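Local coordinates for Ras GTPase-activating-like protein rng2 (Schizosaccharomyces pombe, PDB 1P2X) that binds actin filaments through its calponin-homology domain and is required to build the contractile F-actin ring at the division site, at residues E15-K18 / W19-C23. Residues are numbered along the deposited sequence; the frame is centred on the assembly and turned at random.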
loop_
_atom_site.group_PDB
_atom_site.type_symbol
_atom_site.label_atom_id
_atom_site.label_comp_id
_atom_site.label_asym_id
_atom_site.label_seq_id
_atom_site.Cartn_x
_atom_site.Cartn_y
_atom_site.Cartn_z
ATOM N N GLU A 15 -2.854 7.728 -3.475
ATOM C CA GLU A 15 -3.930 7.835 -2.490
ATOM C C GLU A 15 -3.635 7.030 -1.215
ATOM O O GLU A 15 -3.865 7.507 -0.105
ATOM C CB GLU A 15 -5.260 7.384 -3.117
ATOM C CG GLU A 15 -5.773 8.312 -4.217
ATOM C CD GLU A 15 -6.777 7.643 -5.135
ATOM O OE1 GLU A 15 -7.126 6.468 -4.884
ATOM O OE2 GLU A 15 -7.217 8.286 -6.113
ATOM N N ALA A 16 -3.128 5.814 -1.385
ATOM C CA ALA A 16 -2.774 4.964 -0.255
ATOM C C ALA A 16 -1.585 5.581 0.494
ATOM O O ALA A 16 -1.533 5.535 1.723
ATOM C CB ALA A 16 -2.416 3.551 -0.742
ATOM N N LYS A 17 -0.632 6.145 -0.245
ATOM C CA LYS A 17 0.530 6.764 0.376
ATOM C C LYS A 17 0.050 7.911 1.252
ATOM O O LYS A 17 0.303 7.928 2.455
ATOM C CB LYS A 17 1.516 7.304 -0.670
ATOM C CG LYS A 17 2.838 7.785 -0.080
ATOM C CD LYS A 17 3.729 8.516 -1.093
ATOM C CE LYS A 17 3.124 9.859 -1.482
ATOM N NZ LYS A 17 4.020 10.678 -2.325
ATOM N N LYS A 18 -0.652 8.862 0.646
ATOM C CA LYS A 18 -1.163 10.019 1.381
ATOM C C LYS A 18 -1.914 9.632 2.653
ATOM O O LYS A 18 -1.710 10.241 3.695
ATOM C CB LYS A 18 -2.099 10.848 0.497
ATOM C CG LYS A 18 -1.453 11.523 -0.713
ATOM C CD LYS A 18 -2.557 12.164 -1.553
ATOM C CE LYS A 18 -3.672 11.132 -1.851
ATOM N NZ LYS A 18 -5.005 11.703 -2.244
ATOM N N TRP A 19 -2.791 8.634 2.553
ATOM C CA TRP A 19 -3.574 8.172 3.693
ATOM C C TRP A 19 -2.655 7.734 4.823
ATOM O O TRP A 19 -2.864 8.086 5.979
ATOM C CB TRP A 19 -4.482 7.002 3.292
ATOM C CG TRP A 19 -5.305 6.521 4.436
ATOM C CD1 TRP A 19 -6.363 7.166 5.010
ATOM C CD2 TRP A 19 -5.081 5.341 5.219
ATOM N NE1 TRP A 19 -6.809 6.466 6.099
ATOM C CE2 TRP A 19 -6.046 5.335 6.251
ATOM C CE3 TRP A 19 -4.162 4.283 5.148
ATOM C CZ2 TRP A 19 -6.119 4.316 7.210
ATOM C CZ3 TRP A 19 -4.237 3.267 6.102
ATOM C CH2 TRP A 19 -5.214 3.295 7.119
ATOM N N ILE A 20 -1.631 6.961 4.481
ATOM C CA ILE A 20 -0.675 6.502 5.471
ATOM C C ILE A 20 0.108 7.688 6.013
ATOM O O ILE A 20 0.399 7.740 7.198
ATOM C CB ILE A 20 0.289 5.457 4.873
ATOM C CG1 ILE A 20 -0.491 4.195 4.487
ATOM C CG2 ILE A 20 1.398 5.121 5.870
ATOM C CD1 ILE A 20 0.359 3.100 3.867
ATOM N N GLU A 21 0.447 8.641 5.149
ATOM C CA GLU A 21 1.181 9.827 5.589
ATOM C C GLU A 21 0.345 10.617 6.602
ATOM O O GLU A 21 0.871 11.198 7.547
ATOM C CB GLU A 21 1.543 10.721 4.389
ATOM C CG GLU A 21 2.614 10.126 3.473
ATOM C CD GLU A 21 2.982 11.029 2.299
ATOM O OE1 GLU A 21 2.064 11.533 1.610
ATOM O OE2 GLU A 21 4.193 11.218 2.052
ATOM N N GLU A 22 -0.966 10.617 6.392
ATOM C CA GLU A 22 -1.914 11.303 7.258
ATOM C C GLU A 22 -1.967 10.580 8.615
ATOM O O GLU A 22 -1.852 11.215 9.667
ATOM C CB GLU A 22 -3.290 11.294 6.576
ATOM C CG GLU A 22 -4.309 12.303 7.083
ATOM C CD GLU A 22 -5.618 12.260 6.284
ATOM O OE1 GLU A 22 -6.509 13.102 6.544
ATOM O OE2 GLU A 22 -5.767 11.384 5.391
ATOM N N CYS A 23 -2.119 9.254 8.580
ATOM C CA CYS A 23 -2.171 8.440 9.796
ATOM C C CYS A 23 -0.905 8.562 10.637
ATOM O O CYS A 23 -0.979 8.680 11.861
ATOM C CB CYS A 23 -2.366 6.953 9.468
ATOM S SG CYS A 23 -4.005 6.457 8.880
#
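Lys17 sends CG anti to its own backbone N (chi1 -172°), while Glu21, one turn later, sets CG beside its backbone N (chi1 -70°); the two torsions lean the side chains together on one flank of helix 2-23 in the calponin-homology domain. They cross obliquely. The carboxylate lies against the aliphatic part of the lysine, with Glu21 OE1 3.7 Å from Lys17 CE, and Glu21 CG rests 3.3 Å from Lys17 O. The opposite charges probably attract each other weakly, but the 4.4 Å between Lys17 NZ and Glu21 OE2 is too long for a salt bridge. Each has a partner in the following loop: Lys17 NZ donates to Gly29 O and also bonds Thr31 OG1, and Glu21 OE2 accepts from Leu28 N. Replacing Glu21 by an alanine is likely to cost Leu28 N this acceptor and to take away the carboxylate packed against Lys17 CE.

Beneath the pair, regular i to i+4 bonds carry the helix, the one from Glu21 N to Lys17 O measuring 2.8 Å. On the buried side, Ala16 and Ile20 pack on Ile109, Ile20 also reaches Val43 and Phe34, and the Trp19 side chain, its end leading away from the preceding turn, touches Ser113 and Leu47, which joins this helix to helices 34-37, 42-47 and 102-117. Ile20 CG1 sits 3.2 Å from Ala16 O, the same carbonyl that accepts Ile20 N. Lys18 NZ bonds Ile126 O, linking the helix to the segment after helix 102-117. Farther along, Cys23 SG lies over one face of the Trp19 ring, 3.4 Å above its plane and offset toward the rim.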